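Thiamine pyrophosphokinase (Bacillus subtilis, PDB 3LM8) catalyses the ATP-dependent pyrophosphorylation of thiamine, yielding thiamine diphosphate and AMP in thiamine salvage. Local coordinates at residues I97-I102 with I127-K132. The protein carries 1 engineered substitution. Sequence-based numbering, arbitrary orientation.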
loop_
_atom_site.group_PDB
_atom_site.type_symbol
_atom_site.label_atom_id
_atom_site.label_comp_id
_atom_site.label_asym_id
_atom_site.label_seq_id
_atom_site.Cartn_x
_atom_site.Cartn_y
_atom_site.Cartn_z
ATOM N N ILE A 97 -4.843 6.494 -1.611
ATOM C CA ILE A 97 -3.886 6.014 -2.583
ATOM C C ILE A 97 -3.750 4.539 -2.238
ATOM O O ILE A 97 -3.640 4.188 -1.064
ATOM C CB ILE A 97 -2.500 6.688 -2.452
ATOM C CG1 ILE A 97 -2.590 8.160 -2.859
ATOM C CG2 ILE A 97 -1.510 5.987 -3.361
ATOM C CD1 ILE A 97 -1.329 8.935 -2.614
ATOM N N GLN A 98 -3.795 3.682 -3.251
ATOM C CA GLN A 98 -3.643 2.249 -3.045
ATOM C C GLN A 98 -2.573 1.751 -4.000
ATOM O O GLN A 98 -2.648 1.977 -5.206
ATOM C CB GLN A 98 -4.976 1.529 -3.269
ATOM C CG GLN A 98 -5.934 1.698 -2.091
ATOM C CD GLN A 98 -7.305 1.086 -2.336
ATOM O OE1 GLN A 98 -7.891 0.458 -1.437
ATOM N NE2 GLN A 98 -7.834 1.277 -3.549
ATOM N N ILE A 99 -1.567 1.081 -3.448
ATOM C CA ILE A 99 -0.450 0.592 -4.244
ATOM C C ILE A 99 -0.356 -0.924 -4.289
ATOM O O ILE A 99 -0.475 -1.601 -3.261
ATOM C CB ILE A 99 0.886 1.141 -3.704
ATOM C CG1 ILE A 99 0.777 2.657 -3.474
ATOM C CG2 ILE A 99 1.997 0.824 -4.692
ATOM C CD1 ILE A 99 1.960 3.292 -2.763
ATOM N N PHE A 100 -0.114 -1.445 -5.489
ATOM C CA PHE A 100 0.004 -2.884 -5.706
ATOM C C PHE A 100 1.372 -3.213 -6.308
ATOM O O PHE A 100 2.102 -2.306 -6.727
ATOM C CB PHE A 100 -1.110 -3.348 -6.650
ATOM C CG PHE A 100 -2.473 -2.904 -6.228
ATOM C CD1 PHE A 100 -3.324 -3.772 -5.551
ATOM C CD2 PHE A 100 -2.904 -1.599 -6.488
ATOM C CE1 PHE A 100 -4.594 -3.352 -5.136
ATOM C CE2 PHE A 100 -4.167 -1.166 -6.080
ATOM C CZ PHE A 100 -5.015 -2.048 -5.401
ATOM N N GLY A 101 1.701 -4.506 -6.367
ATOM C CA GLY A 101 2.980 -4.921 -6.926
ATOM C C GLY A 101 4.041 -4.358 -6.018
ATOM O O GLY A 101 5.094 -3.880 -6.452
ATOM N N ILE A 102 3.739 -4.441 -4.732
ATOM C CA ILE A 102 4.582 -3.911 -3.692
ATOM C C ILE A 102 5.435 -4.955 -2.974
ATOM O O ILE A 102 6.295 -4.627 -2.143
ATOM C CB ILE A 102 3.683 -3.137 -2.714
ATOM C CG1 ILE A 102 3.869 -1.642 -2.958
ATOM C CG2 ILE A 102 3.935 -3.566 -1.273
ATOM C CD1 ILE A 102 3.019 -0.777 -2.058
ATOM N N ILE A 127 -2.790 6.008 2.662
ATOM C CA ILE A 127 -1.979 5.277 1.695
ATOM C C ILE A 127 -1.965 3.821 2.132
ATOM O O ILE A 127 -1.344 3.463 3.129
ATOM C CB ILE A 127 -0.539 5.812 1.677
ATOM C CG1 ILE A 127 -0.556 7.327 1.429
ATOM C CG2 ILE A 127 0.278 5.085 0.612
ATOM C CD1 ILE A 127 0.822 7.963 1.399
ATOM N N ARG A 128 -2.662 2.979 1.392
ATOM C CA ARG A 128 -2.744 1.563 1.736
ATOM C C ARG A 128 -1.934 0.738 0.752
ATOM O O ARG A 128 -2.028 0.964 -0.450
ATOM C CB ARG A 128 -4.218 1.127 1.709
ATOM C CG ARG A 128 -4.432 -0.364 1.739
ATOM C CD ARG A 128 -5.912 -0.728 1.645
ATOM N NE ARG A 128 -6.672 -0.310 2.818
ATOM C CZ ARG A 128 -7.556 0.681 2.825
ATOM N NH1 ARG A 128 -7.805 1.369 1.718
ATOM N NH2 ARG A 128 -8.195 0.985 3.944
ATOM N N LEU A 129 -1.122 -0.192 1.248
ATOM C CA LEU A 129 -0.336 -1.046 0.348
ATOM C C LEU A 129 -1.100 -2.348 0.249
ATOM O O LEU A 129 -1.601 -2.839 1.252
ATOM C CB LEU A 129 1.063 -1.334 0.898
ATOM C CG LEU A 129 1.938 -0.218 1.483
ATOM C CD1 LEU A 129 3.299 -0.831 1.816
ATOM C CD2 LEU A 129 2.090 0.952 0.506
ATOM N N ILE A 130 -1.187 -2.916 -0.948
ATOM C CA ILE A 130 -1.937 -4.159 -1.117
ATOM C C ILE A 130 -1.304 -5.234 -1.995
ATOM O O ILE A 130 -0.769 -4.949 -3.071
ATOM C CB ILE A 130 -3.313 -3.897 -1.740
ATOM C CG1 ILE A 130 -4.057 -2.812 -0.963
ATOM C CG2 ILE A 130 -4.102 -5.201 -1.784
ATOM C CD1 ILE A 130 -5.383 -2.445 -1.591
ATOM N N ASP A 131 -1.396 -6.477 -1.530
ATOM C CA ASP A 131 -0.903 -7.627 -2.274
ATOM C C ASP A 131 -1.895 -8.782 -2.085
ATOM O O ASP A 131 -2.937 -8.624 -1.438
ATOM C CB ASP A 131 0.526 -8.013 -1.846
ATOM C CG ASP A 131 0.574 -8.880 -0.595
ATOM O OD1 ASP A 131 0.109 -8.423 0.464
ATOM O OD2 ASP A 131 1.089 -10.022 -0.670
ATOM N N LYS A 132 -1.578 -9.929 -2.671
ATOM C CA LYS A 132 -2.436 -11.106 -2.601
ATOM C C LYS A 132 -2.969 -11.451 -1.199
ATOM O O LYS A 132 -4.072 -11.972 -1.068
ATOM C CB LYS A 132 -1.684 -12.302 -3.200
ATOM C CG LYS A 132 -2.287 -13.671 -2.906
ATOM C CD LYS A 132 -1.261 -14.776 -3.173
ATOM C CE LYS A 132 -1.773 -16.150 -2.761
ATOM N NZ LYS A 132 -3.008 -16.544 -3.498
#
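Gln98 and Arg128 run alongside each other on one face of a parallel strand pair, and Arg128 NH1 donates a long bond of 3.3 Å to Gln98 OE1. The bond is bent, 138° at the hydrogen, with the amide and guanidinium planes 72° apart and the donor tilted from the carbonyl plane. The Arg128 chain bends at chi3 (-67°), which turns NE out of the line of the extended CB-CG-CD part. Next along this face, the Phe100 ring lies obliquely beside Ile130, with CE1 3.7 Å from both CB and CD1; the branched aliphatic chain thus packs along that side of the ring, and its CD1 also reaches Gln98 OE1. Replacing Gln98 with an alanine would probably leave the Arg128 guanidinium without this acceptor and bare one side of Ile130 CD1. Between the strands, Arg128 N bonds to Ile97 O, Ile99 N to Arg128 O, and Ile130 N to Ile99 O at 2.8 Å. The strands belong to a right-handed beta-alpha-beta crossover through helix 107-122, near the middle of the mixed sheet. Their residues on the helix-covered face, Ile97, Ile99, Ile127 and Leu129, are all aliphatic: Ile99 CD1 meets Leu129 CD2 at 4.0 Å, while Ile102, past the strand end, crosses Leu129 at about a right angle. Gly101 makes the turn that brings Ile102 there, at a positive phi that favours glycine. Helix 107-122 packs on Ile127 and Leu129 through Leu117, helix 81-92 on Ile97 and Ile99. From neighbouring strand 3-7, Asn5 OD1 accepts from Gln98 NE2 and so helps fix the amide's orientation. Tyr21, in a loop, meets the Phe100 ring edge-to-face and also touches Ile130.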